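Side-chain contacts in prolyl endopeptidase (Myxococcus xanthus, PDB 2BKL), which probably cleaves oligopeptides on the carboxyl side of proline and, with a weaker preference, of alanine: residues P315-A320 / E343-T348; L287-E290 / R294-V297; S324-I327 / L332-E335; Q358-G363 / Q389-S394; F298-A303 / A308-I313. All coordinates share one frame; numbering follows the deposited sequence.

Contact 1 of 5, residues P315-A320 / E343-T348; sequences PEDSSA and EVRVAT
Asp317 and Arg345 join by a salt bridge the loop that enters a four-stranded blade of the beta-propeller domain to strand 341-348, the third strand of that same blade. Along the strand, Glu343 comes first. It does not reach the loop, but its extended side chain runs out beside Arg345, two residues on and on the same side, and brings the carboxylate to the guanidinium. There OE2 of Glu343 is gripped side-on, 2.9 Å from Arg345 NE and 3.0 Å from Arg345 NH2, which fixes the rotation of the guanidinium. Arg345 itself leaves the strand with CG beside the backbone N (chi1 -59°) and runs extended to NE, carrying its charged end to the loop. Its NH1 points almost straight at Asp317 OD2, 2.9 Å away with an N-H...O angle of 174°. The bond lies in the guanidinium plane yet rises well above the carboxylate plane, the two flat groups being turned 52° from each other. Tyr336 of the neighbouring strand makes a cation-pi contact with the same guanidinium, while the methyl of Ala320 sits near NH2. The salt-bridge network thus sets one arginine between two carboxylates, which would be expected to keep all three groups charged. On the loop side the acid is held independently: Asp317 OD1 closes an Asx turn with Ser319 N, and also takes Ala320 N at 2.9 Å from the opposite face of the carboxylate plane. A water completes the join, donating to Asp317 OD1 at 2.8 Å and accepting from Arg345 NH2 at 2.9 Å.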
# COMPACT_ATOMS: atom_id res chain seq x y z
N PRO A 315 4.90 -25.16 -12.78
CA PRO A 315 6.17 -25.15 -12.05
C PRO A 315 6.76 -23.78 -11.86
O PRO A 315 6.38 -22.84 -12.55
CB PRO A 315 7.09 -26.02 -12.94
CG PRO A 315 6.17 -26.85 -13.71
CD PRO A 315 4.98 -25.98 -13.99
N GLU A 316 7.65 -23.65 -10.89
CA GLU A 316 8.39 -22.41 -10.72
C GLU A 316 9.09 -22.03 -12.02
O GLU A 316 9.73 -22.87 -12.67
CB GLU A 316 9.43 -22.57 -9.60
CG GLU A 316 10.09 -21.29 -9.16
CD GLU A 316 11.15 -21.48 -8.08
OE1 GLU A 316 11.69 -22.60 -7.94
OE2 GLU A 316 11.48 -20.48 -7.42
N ASP A 317 8.98 -20.76 -12.38
CA ASP A 317 9.64 -20.27 -13.59
C ASP A 317 11.15 -20.22 -13.40
O ASP A 317 11.64 -20.08 -12.29
CB ASP A 317 9.08 -18.89 -13.96
CG ASP A 317 9.46 -18.49 -15.37
OD1 ASP A 317 10.50 -17.81 -15.53
OD2 ASP A 317 8.76 -18.78 -16.36
N SER A 318 11.88 -20.34 -14.51
CA SER A 318 13.34 -20.35 -14.44
C SER A 318 13.91 -19.02 -13.95
O SER A 318 15.00 -19.00 -13.38
CB SER A 318 13.96 -20.75 -15.79
OG SER A 318 13.59 -19.86 -16.83
N SER A 319 13.19 -17.91 -14.16
CA SER A 319 13.66 -16.61 -13.72
C SER A 319 12.59 -15.66 -13.18
O SER A 319 12.94 -14.82 -12.37
CB SER A 319 14.42 -15.91 -14.84
OG SER A 319 13.57 -15.63 -15.92
N ALA A 320 11.34 -15.75 -13.64
CA ALA A 320 10.31 -14.78 -13.32
C ALA A 320 9.60 -15.06 -11.99
O ALA A 320 9.44 -16.22 -11.61
CB ALA A 320 9.27 -14.73 -14.44
N GLU A 343 4.51 -9.36 -16.75
CA GLU A 343 4.09 -10.12 -17.91
C GLU A 343 2.92 -10.97 -17.47
O GLU A 343 2.93 -11.51 -16.37
CB GLU A 343 5.23 -11.02 -18.42
CG GLU A 343 4.82 -11.95 -19.57
CD GLU A 343 5.99 -12.51 -20.33
OE1 GLU A 343 6.49 -11.80 -21.23
OE2 GLU A 343 6.38 -13.67 -20.06
N VAL A 344 1.90 -11.07 -18.31
CA VAL A 344 0.71 -11.82 -17.97
C VAL A 344 0.56 -12.98 -18.94
O VAL A 344 0.62 -12.83 -20.16
CB VAL A 344 -0.53 -10.91 -17.98
CG1 VAL A 344 -1.79 -11.73 -17.66
CG2 VAL A 344 -0.34 -9.78 -16.96
N ARG A 345 0.38 -14.18 -18.39
CA ARG A 345 0.31 -15.42 -19.16
C ARG A 345 -1.00 -16.15 -18.87
O ARG A 345 -1.43 -16.27 -17.70
CB ARG A 345 1.49 -16.32 -18.81
CG ARG A 345 2.85 -15.70 -19.08
CD ARG A 345 3.98 -16.67 -18.82
NE ARG A 345 5.27 -15.98 -18.79
CZ ARG A 345 6.37 -16.45 -18.21
NH1 ARG A 345 6.37 -17.61 -17.59
NH2 ARG A 345 7.48 -15.73 -18.24
N VAL A 346 -1.66 -16.60 -19.92
CA VAL A 346 -2.90 -17.36 -19.83
C VAL A 346 -2.55 -18.83 -20.01
O VAL A 346 -1.81 -19.17 -20.93
CB VAL A 346 -3.93 -16.91 -20.89
CG1 VAL A 346 -5.20 -17.78 -20.85
CG2 VAL A 346 -4.29 -15.47 -20.64
N ALA A 347 -3.04 -19.65 -19.11
CA ALA A 347 -2.83 -21.11 -19.15
C ALA A 347 -4.16 -21.83 -18.97
O ALA A 347 -5.12 -21.25 -18.44
CB ALA A 347 -1.87 -21.55 -18.06
N THR A 348 -4.23 -23.10 -19.36
CA THR A 348 -5.43 -23.86 -19.07
C THR A 348 -5.48 -24.18 -17.60
O THR A 348 -4.50 -24.01 -16.86
CB THR A 348 -5.51 -25.18 -19.87
OG1 THR A 348 -4.49 -26.06 -19.41
CG2 THR A 348 -5.25 -24.94 -21.37
O HOH W 1 10.30 -16.16 -17.78

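Contact 2 of 5, residues L287-E290 / R294-V297; sequences LTDE and RQRV
The guanidinium of Arg296 meets Glu290 with its edge: NE and NH2 both reach the backbone oxygen Glu290 O, at 3.0 Å and 2.9 Å, close to the guanidinium plane. NE approaches nearly along the carbonyl, whereas NH2 stands above the carbonyl plane, so one oxygen is gripped side-on by two nitrogens. The third nitrogen, NH1, turns to a salt bridge with Glu312 of the next strand. A second flat group, the amide of Gln295, packs against Leu287, whose CG lies 3.9 Å from Gln295 NE2, the two side chains crossing at about a right angle. That NE2 is bonded to Leu322 O of the adjacent blade, while a water donates to Gln295 OE1 at 2.7 Å and to Leu287 O at 2.9 Å. These groups belong to the turn end of a beta hairpin, strands 283-288 and 296-300 of one propeller blade. Thr288 and Arg296 form its hydrogen-bonded pair, with both backbone bonds at 3.0 Å (Thr288 N to Arg296 O, Arg296 N to Thr288 O). In the turn, Thr288 OG1 lies anti to its own N (chi1 -178°), from where it accepts Glu290 N in an ST turn and donates to Lys274 O. On the other face of the hairpin, Leu287 CD1 touches Val297 CG2. With a leucine in place of Arg296, Glu290 O would probably be left without both side-chain donors and Glu312 without its mate. The chemistry implies a turn held from two directions, its backbone oxygen by a charged side chain and its peptide NH by a threonine hydroxyl.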
# COMPACT_ATOMS: atom_id res chain seq x y z
N LEU A 287 -1.54 -21.30 -4.94
CA LEU A 287 -0.35 -20.54 -5.28
C LEU A 287 0.53 -20.48 -4.06
O LEU A 287 0.09 -20.04 -3.00
CB LEU A 287 -0.74 -19.11 -5.71
CG LEU A 287 0.41 -18.12 -5.91
CD1 LEU A 287 1.33 -18.50 -7.07
CD2 LEU A 287 -0.18 -16.71 -6.09
N THR A 288 1.78 -20.92 -4.18
CA THR A 288 2.65 -21.02 -3.01
C THR A 288 4.12 -20.86 -3.32
O THR A 288 4.58 -21.13 -4.44
CB THR A 288 2.39 -22.39 -2.32
OG1 THR A 288 3.18 -22.51 -1.15
CG2 THR A 288 2.80 -23.54 -3.20
N ASP A 289 4.87 -20.41 -2.31
CA ASP A 289 6.32 -20.39 -2.36
C ASP A 289 6.97 -21.60 -1.67
O ASP A 289 8.19 -21.67 -1.55
CB ASP A 289 6.92 -19.04 -1.87
CG ASP A 289 6.55 -18.70 -0.49
OD1 ASP A 289 6.09 -19.60 0.24
OD2 ASP A 289 6.73 -17.53 -0.04
N GLU A 290 6.16 -22.57 -1.25
CA GLU A 290 6.71 -23.79 -0.69
C GLU A 290 7.60 -24.50 -1.70
O GLU A 290 7.13 -24.87 -2.78
CB GLU A 290 5.60 -24.71 -0.21
CG GLU A 290 6.11 -25.84 0.69
CD GLU A 290 5.23 -27.07 0.64
OE1 GLU A 290 4.09 -27.03 1.18
OE2 GLU A 290 5.69 -28.10 0.09
N ARG A 294 10.25 -18.24 -6.11
CA ARG A 294 9.49 -17.43 -7.07
C ARG A 294 8.06 -17.92 -7.38
O ARG A 294 7.40 -17.39 -8.28
CB ARG A 294 10.28 -17.29 -8.36
CG ARG A 294 11.56 -16.45 -8.23
CD ARG A 294 12.33 -16.34 -9.54
NE ARG A 294 12.66 -17.66 -10.06
CZ ARG A 294 13.76 -18.33 -9.80
NH1 ARG A 294 14.72 -17.82 -9.03
NH2 ARG A 294 13.92 -19.54 -10.31
N GLN A 295 7.59 -18.89 -6.58
CA GLN A 295 6.22 -19.41 -6.54
C GLN A 295 5.86 -20.34 -7.68
O GLN A 295 6.46 -20.34 -8.76
CB GLN A 295 5.17 -18.29 -6.38
CG GLN A 295 5.34 -17.53 -5.07
CD GLN A 295 4.07 -16.96 -4.48
OE1 GLN A 295 3.62 -17.41 -3.43
NE2 GLN A 295 3.50 -15.95 -5.13
N ARG A 296 4.87 -21.16 -7.38
CA ARG A 296 4.37 -22.18 -8.28
C ARG A 296 2.92 -22.46 -7.94
O ARG A 296 2.41 -21.95 -6.93
CB ARG A 296 5.22 -23.46 -8.17
CG ARG A 296 5.30 -24.07 -6.79
CD ARG A 296 6.14 -25.34 -6.81
NE ARG A 296 6.51 -25.84 -5.51
CZ ARG A 296 7.04 -27.05 -5.32
NH1 ARG A 296 7.29 -27.86 -6.35
NH2 ARG A 296 7.35 -27.44 -4.10
N VAL A 297 2.25 -23.22 -8.79
CA VAL A 297 0.83 -23.56 -8.61
C VAL A 297 0.59 -25.06 -8.56
O VAL A 297 1.04 -25.78 -9.43
CB VAL A 297 -0.09 -22.94 -9.69
CG1 VAL A 297 -1.55 -23.16 -9.33
CG2 VAL A 297 0.20 -21.44 -9.87
O HOH W 2 1.21 -17.54 -2.12

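Contact 3 of 5, residues S324-I327 / L332-E335; sequences SVSI and LSLE
Val325 and Leu334 lie side by side in a beta hairpin, strands 321-328 and 331-338, which forms half of a four-stranded propeller blade. Backbone bonds set the antiparallel register. Ser326 and Ser333 exchange two, Ser326 N to Ser333 O at 2.9 Å and Ser333 N to Ser326 O at 2.8 Å, both in the carbonyl planes; Glu335 N gives a nearly straight one (177°) to Ser324 O. Apolar contacts occupy the face of Val325, Ile327, Leu332 and Leu334. Leu334 CD2 meets Val325 CG2 at 3.8 Å, and Leu332 CD2 touches both Val325 CG1 and Ile327 CG1. Beyond them this face packs on the preceding blade, Val325 on Leu287 and Ile327 on Trp280. The polar contacts belong to the other face, which looks toward Asn367 and Leu368, in the loop between strands 364-365 and 376-383 of the next blade: Ser326 OG bonds Leu368 O, Ser333 OG bonds Asn367 OD1, and Ser326 OG rests on Ser333 CB. Opposite Ser324, Glu335 reaches over in extended form, its CG anti to the backbone N (chi1 -177°). Its OE1 receives the hydroxyl of Ser324 on the anti lone pair, Ser324 OG to Glu335 OE1 being 2.9 Å.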
# COMPACT_ATOMS: atom_id res chain seq x y z
N SER A 324 0.59 -13.53 -8.79
CA SER A 324 -0.82 -13.82 -8.54
C SER A 324 -1.37 -14.72 -9.62
O SER A 324 -0.82 -14.81 -10.75
CB SER A 324 -1.66 -12.56 -8.47
OG SER A 324 -1.77 -11.96 -9.74
N VAL A 325 -2.46 -15.36 -9.27
CA VAL A 325 -3.19 -16.25 -10.14
C VAL A 325 -4.63 -15.89 -10.01
O VAL A 325 -5.16 -15.82 -8.89
CB VAL A 325 -3.05 -17.71 -9.71
CG1 VAL A 325 -3.90 -18.59 -10.60
CG2 VAL A 325 -1.63 -18.13 -9.75
N SER A 326 -5.29 -15.72 -11.15
CA SER A 326 -6.73 -15.55 -11.17
C SER A 326 -7.36 -16.56 -12.10
O SER A 326 -6.75 -17.01 -13.07
CB SER A 326 -7.13 -14.15 -11.58
OG SER A 326 -6.76 -13.88 -12.91
N ILE A 327 -8.57 -16.97 -11.78
CA ILE A 327 -9.30 -17.85 -12.66
C ILE A 327 -10.32 -17.02 -13.41
O ILE A 327 -11.25 -16.45 -12.81
CB ILE A 327 -10.02 -18.96 -11.86
CG1 ILE A 327 -9.03 -19.70 -10.95
CG2 ILE A 327 -10.73 -19.89 -12.82
CD1 ILE A 327 -9.68 -20.76 -10.05
N LEU A 332 -6.53 -20.15 -16.21
CA LEU A 332 -5.67 -19.47 -15.24
C LEU A 332 -5.00 -18.27 -15.89
O LEU A 332 -4.49 -18.37 -16.98
CB LEU A 332 -4.60 -20.43 -14.74
CG LEU A 332 -5.10 -21.70 -14.04
CD1 LEU A 332 -3.91 -22.55 -13.67
CD2 LEU A 332 -5.93 -21.41 -12.82
N SER A 333 -5.00 -17.13 -15.20
CA SER A 333 -4.24 -15.95 -15.60
C SER A 333 -3.14 -15.74 -14.58
O SER A 333 -3.41 -15.62 -13.41
CB SER A 333 -5.12 -14.72 -15.73
OG SER A 333 -4.37 -13.64 -16.27
N LEU A 334 -1.90 -15.73 -15.06
CA LEU A 334 -0.70 -15.77 -14.23
C LEU A 334 0.05 -14.45 -14.43
O LEU A 334 0.50 -14.13 -15.54
CB LEU A 334 0.18 -16.94 -14.62
CG LEU A 334 -0.46 -18.33 -14.72
CD1 LEU A 334 0.47 -19.35 -15.31
CD2 LEU A 334 -0.86 -18.75 -13.38
N GLU A 335 0.24 -13.72 -13.35
CA GLU A 335 0.94 -12.45 -13.38
C GLU A 335 2.36 -12.67 -12.86
O GLU A 335 2.56 -12.99 -11.69
CB GLU A 335 0.25 -11.41 -12.50
CG GLU A 335 0.89 -10.03 -12.53
CD GLU A 335 0.41 -9.12 -11.41
OE1 GLU A 335 -0.41 -9.51 -10.56
OE2 GLU A 335 0.93 -7.99 -11.37

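Contact 4 of 5, residues Q358-G363 / Q389-S394; sequences QLPGVG and QIYKTS
Pro360 against Tyr391 is a small surface contact, made by van der Waals packing with no hydrogen bond across it. It sits where the loop leaving strand 353-356 sets Pro360 against side chains of strand 386-394 on its way to strand 364-365. The proline ring meets the hydroxyl end of the tyrosine. Its CG lies 3.3 Å from Tyr391 OH and 3.7 Å from Tyr391 CZ, and its CB is 3.5 Å from Tyr391 OH, so two methylenes bear on the phenolic oxygen and the carbon that carries it. The two side chains slide past each other in opposite directions, and the proline comes to the aromatic ring obliquely. In the seven-bladed beta propeller of the prolyl oligopeptidase family, residues 358-363 connect one four-stranded blade to the next, and strand 386-394 is the third strand of the later blade. Pro360 therefore packs on the blade its loop is about to enter; it also touches Tyr379 and Phe381 of strand 376-383, a neighbour of 386-394. Tyr391 leaves its strand with CG beside the backbone N (chi1 -71°), and its ring meets that of Tyr379 with the planes only about 15° apart. Gln389, two residues earlier and on the same side of the strand, reaches out extended to accept a hydrogen bond from the phenol. Tyr391 OH donates to Gln389 OE1 over 2.9 Å, from well above the amide carbonyl plane, 49° out of it. This bond fixes the direction of the hydroxyl that Pro360 covers, and brings Gln389 OE1 to 3.9 Å from Pro360 CG.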
# COMPACT_ATOMS: atom_id res chain seq x y z
N GLN A 358 -0.16 -9.63 -24.95
CA GLN A 358 0.72 -8.68 -25.61
C GLN A 358 0.40 -7.28 -25.16
O GLN A 358 -0.66 -6.73 -25.43
CB GLN A 358 0.55 -8.80 -27.13
CG GLN A 358 0.85 -10.21 -27.65
CD GLN A 358 2.27 -10.67 -27.39
OE1 GLN A 358 3.24 -10.02 -27.84
NE2 GLN A 358 2.43 -11.80 -26.72
N LEU A 359 1.35 -6.71 -24.43
CA LEU A 359 1.15 -5.42 -23.79
C LEU A 359 1.45 -4.30 -24.78
O LEU A 359 2.25 -4.46 -25.72
CB LEU A 359 2.06 -5.29 -22.57
CG LEU A 359 1.88 -6.41 -21.56
CD1 LEU A 359 2.89 -6.26 -20.41
CD2 LEU A 359 0.48 -6.51 -21.02
N PRO A 360 0.87 -3.14 -24.54
CA PRO A 360 1.09 -2.01 -25.45
C PRO A 360 2.51 -1.43 -25.44
O PRO A 360 2.90 -0.74 -26.39
CB PRO A 360 0.07 -0.96 -24.97
CG PRO A 360 -0.57 -1.46 -23.80
CD PRO A 360 -0.07 -2.83 -23.46
N GLY A 361 3.29 -1.74 -24.42
CA GLY A 361 4.59 -1.13 -24.28
C GLY A 361 5.22 -1.56 -22.99
O GLY A 361 4.69 -2.44 -22.30
N VAL A 362 6.36 -0.95 -22.69
CA VAL A 362 7.07 -1.14 -21.44
C VAL A 362 6.36 -0.32 -20.36
O VAL A 362 6.15 0.89 -20.51
CB VAL A 362 8.55 -0.72 -21.59
CG1 VAL A 362 9.27 -0.73 -20.24
CG2 VAL A 362 9.26 -1.63 -22.60
N GLY A 363 5.96 -1.00 -19.30
CA GLY A 363 5.28 -0.36 -18.18
C GLY A 363 4.85 -1.39 -17.17
O GLY A 363 5.53 -2.37 -16.92
N GLN A 389 -4.51 2.90 -18.86
CA GLN A 389 -5.30 2.37 -19.94
C GLN A 389 -5.89 1.07 -19.47
O GLN A 389 -5.21 0.28 -18.84
CB GLN A 389 -4.40 2.08 -21.12
CG GLN A 389 -3.76 3.35 -21.71
CD GLN A 389 -2.75 3.08 -22.80
OE1 GLN A 389 -2.36 1.94 -23.05
NE2 GLN A 389 -2.29 4.15 -23.43
N ILE A 390 -7.14 0.81 -19.79
CA ILE A 390 -7.76 -0.46 -19.52
C ILE A 390 -8.09 -1.15 -20.82
O ILE A 390 -8.66 -0.56 -21.71
CB ILE A 390 -9.05 -0.28 -18.71
CG1 ILE A 390 -8.76 0.44 -17.39
CG2 ILE A 390 -9.72 -1.64 -18.49
CD1 ILE A 390 -10.02 0.78 -16.65
N TYR A 391 -7.70 -2.42 -20.91
CA TYR A 391 -7.98 -3.26 -22.05
C TYR A 391 -9.01 -4.31 -21.69
O TYR A 391 -8.98 -4.89 -20.61
CB TYR A 391 -6.68 -3.93 -22.56
CG TYR A 391 -5.79 -2.91 -23.21
CD1 TYR A 391 -4.93 -2.14 -22.44
CD2 TYR A 391 -5.81 -2.71 -24.56
CE1 TYR A 391 -4.16 -1.18 -22.99
CE2 TYR A 391 -4.99 -1.74 -25.16
CZ TYR A 391 -4.18 -0.98 -24.34
OH TYR A 391 -3.35 -0.03 -24.88
N LYS A 392 -9.92 -4.55 -22.63
CA LYS A 392 -10.89 -5.62 -22.51
C LYS A 392 -10.42 -6.73 -23.44
O LYS A 392 -10.17 -6.51 -24.63
CB LYS A 392 -12.29 -5.13 -22.91
CG LYS A 392 -13.37 -6.21 -22.86
CD LYS A 392 -14.74 -5.64 -23.22
CE LYS A 392 -15.70 -6.70 -23.66
NZ LYS A 392 -16.90 -6.11 -24.31
N THR A 393 -10.29 -7.93 -22.89
CA THR A 393 -9.75 -9.05 -23.64
C THR A 393 -10.69 -10.24 -23.57
O THR A 393 -11.46 -10.37 -22.63
CB THR A 393 -8.35 -9.46 -23.12
OG1 THR A 393 -8.48 -10.19 -21.88
CG2 THR A 393 -7.48 -8.29 -22.75
N SER A 394 -10.62 -11.09 -24.58
CA SER A 394 -11.27 -12.38 -24.54
C SER A 394 -10.28 -13.42 -24.05
O SER A 394 -9.20 -13.58 -24.59
CB SER A 394 -11.76 -12.78 -25.94
OG SER A 394 -12.06 -14.17 -25.98

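Contact 5 of 5, residues F298-A303 / A308-I313; sequences FEVDPA and ASWKEI
The beta hairpin of strands 296-300 and 311-314, the outer pair of a propeller blade, is held by Phe298 and Val300 on Trp310 and by Glu299 beside Lys311. Glu299 and Lys311 form the hydrogen-bonded pair, Glu299 N to Lys311 O at 2.8 Å and Lys311 N to Glu299 O at 3.0 Å. Trp310, its CG beside the backbone N (chi1 -64°), brings its indole against two apolar neighbours. Val300 CG2 stands over the five-membered ring, 3.5 Å from its centroid and 5° off the normal, a CH-pi contact. Toward Phe298 the indole presents its edge instead: in this T-shaped pair Trp310 CE3 lies over the phenyl face, with the planes at 62°. The indole NE1 is bonded to Pro305 O in the connecting loop. Replacing Trp310 by an alanine is likely to open a gap beside Val300 and Phe298 and to leave Pro305 O without its indole donor. On the other face Lys311 CG packs on Glu299 CB at 3.6 Å and the chains run side by side. Their charged ends stay 4.4 Å apart (Glu299 OE1 to Lys311 NZ), and the carboxylate forms its salt bridge with Arg283 through OE2. Ile313 CG2 packs crosswise on Glu299 CB at 3.9 Å. Such antiparallel pairing of third and fourth strands is the regular outer part of a four-stranded beta-propeller blade.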
# COMPACT_ATOMS: atom_id res chain seq x y z
N PHE A 298 -0.17 -25.48 -7.56
CA PHE A 298 -0.64 -26.85 -7.38
C PHE A 298 -2.16 -26.93 -7.61
O PHE A 298 -2.91 -25.97 -7.36
CB PHE A 298 -0.38 -27.34 -5.95
CG PHE A 298 1.06 -27.59 -5.63
CD1 PHE A 298 1.63 -28.82 -5.91
CD2 PHE A 298 1.85 -26.62 -5.03
CE1 PHE A 298 2.93 -29.08 -5.60
CE2 PHE A 298 3.17 -26.86 -4.76
CZ PHE A 298 3.72 -28.11 -5.03
N GLU A 299 -2.61 -28.07 -8.12
CA GLU A 299 -4.02 -28.44 -8.15
C GLU A 299 -4.23 -29.43 -7.02
O GLU A 299 -3.46 -30.39 -6.89
CB GLU A 299 -4.42 -29.07 -9.48
CG GLU A 299 -5.88 -29.46 -9.57
CD GLU A 299 -6.30 -29.96 -10.94
OE1 GLU A 299 -5.62 -29.69 -11.96
OE2 GLU A 299 -7.33 -30.63 -11.01
N VAL A 300 -5.24 -29.18 -6.20
CA VAL A 300 -5.56 -30.03 -5.05
C VAL A 300 -6.98 -30.52 -5.16
O VAL A 300 -7.88 -29.74 -5.47
CB VAL A 300 -5.38 -29.23 -3.74
CG1 VAL A 300 -5.75 -30.11 -2.51
CG2 VAL A 300 -3.96 -28.70 -3.64
N ASP A 301 -7.17 -31.82 -4.92
CA ASP A 301 -8.48 -32.45 -4.90
C ASP A 301 -9.02 -32.36 -3.46
O ASP A 301 -8.39 -32.85 -2.56
CB ASP A 301 -8.27 -33.90 -5.30
CG ASP A 301 -9.55 -34.66 -5.42
OD1 ASP A 301 -10.61 -34.19 -4.93
OD2 ASP A 301 -9.57 -35.75 -6.03
N PRO A 302 -10.12 -31.66 -3.23
CA PRO A 302 -10.66 -31.53 -1.87
C PRO A 302 -10.93 -32.90 -1.21
O PRO A 302 -10.91 -32.97 0.01
CB PRO A 302 -11.98 -30.78 -2.08
CG PRO A 302 -11.85 -30.14 -3.45
CD PRO A 302 -10.94 -30.96 -4.24
N ALA A 303 -11.20 -33.92 -2.01
CA ALA A 303 -11.45 -35.27 -1.51
C ALA A 303 -10.19 -35.99 -1.07
O ALA A 303 -10.28 -36.97 -0.33
CB ALA A 303 -12.14 -36.08 -2.57
N ALA A 308 0.86 -34.76 0.05
CA ALA A 308 1.45 -35.74 -0.83
C ALA A 308 0.64 -35.95 -2.10
O ALA A 308 1.17 -36.43 -3.09
CB ALA A 308 1.61 -37.08 -0.10
N SER A 309 -0.65 -35.62 -2.05
CA SER A 309 -1.54 -35.80 -3.18
C SER A 309 -1.65 -34.55 -4.07
O SER A 309 -2.37 -34.61 -5.06
CB SER A 309 -2.94 -36.17 -2.69
OG SER A 309 -2.90 -37.39 -1.98
N TRP A 310 -0.98 -33.46 -3.72
CA TRP A 310 -1.07 -32.25 -4.55
C TRP A 310 -0.32 -32.48 -5.85
O TRP A 310 0.70 -33.15 -5.86
CB TRP A 310 -0.44 -31.06 -3.85
CG TRP A 310 -1.10 -30.61 -2.57
CD1 TRP A 310 -2.11 -31.23 -1.89
CD2 TRP A 310 -0.80 -29.42 -1.85
NE1 TRP A 310 -2.44 -30.50 -0.77
CE2 TRP A 310 -1.65 -29.38 -0.73
CE3 TRP A 310 0.11 -28.37 -2.04
CZ2 TRP A 310 -1.60 -28.36 0.20
CZ3 TRP A 310 0.15 -27.38 -1.13
CH2 TRP A 310 -0.71 -27.35 -0.03
N LYS A 311 -0.83 -31.91 -6.95
CA LYS A 311 -0.21 -32.04 -8.26
C LYS A 311 0.30 -30.68 -8.74
O LYS A 311 -0.47 -29.74 -8.87
CB LYS A 311 -1.15 -32.69 -9.29
CG LYS A 311 -2.44 -32.02 -9.60
CD LYS A 311 -3.39 -32.94 -10.42
CE LYS A 311 -3.43 -32.59 -11.91
NZ LYS A 311 -4.07 -33.71 -12.68
N GLU A 312 1.60 -30.56 -8.93
CA GLU A 312 2.14 -29.35 -9.49
C GLU A 312 1.64 -29.19 -10.93
O GLU A 312 1.86 -30.06 -11.77
CB GLU A 312 3.65 -29.40 -9.47
CG GLU A 312 4.33 -28.13 -9.93
CD GLU A 312 5.83 -28.24 -9.91
OE1 GLU A 312 6.37 -29.11 -10.65
OE2 GLU A 312 6.48 -27.48 -9.17
N ILE A 313 0.96 -28.10 -11.22
CA ILE A 313 0.50 -27.82 -12.59
C ILE A 313 1.20 -26.63 -13.26
O ILE A 313 1.22 -26.56 -14.48
CB ILE A 313 -1.03 -27.65 -12.66
CG1 ILE A 313 -1.52 -26.51 -11.76
CG2 ILE A 313 -1.74 -28.96 -12.27
CD1 ILE A 313 -2.96 -26.05 -12.09
O HOH W 3 -4.84 -33.27 -4.03

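Overall arrangement
Contacts 2 and 5 share strand 296-300 and stitch together successive strands of one blade, while contacts 1 and 3 belong to the following blade, contact 3 nested within the loop that contact 1 closes. Contacts 3 and 5 are largely buried and combine backbone pairing with apolar or aromatic packing; contacts 1 and 2 are partly buried and rely on arginines for side-chain bonds, contact 2 with backbone pairing besides, contact 1 with none. Contact 4, in the blade after, is at the surface and has no polar bond across it. Contacts 2 and 3 meet between blades, Val297 against Val325, and Arg294 ties contact 2 to the loop of contact 1. Contact 4 touches none of the others; its nearest atoms are about 5 Å from those of contact 1.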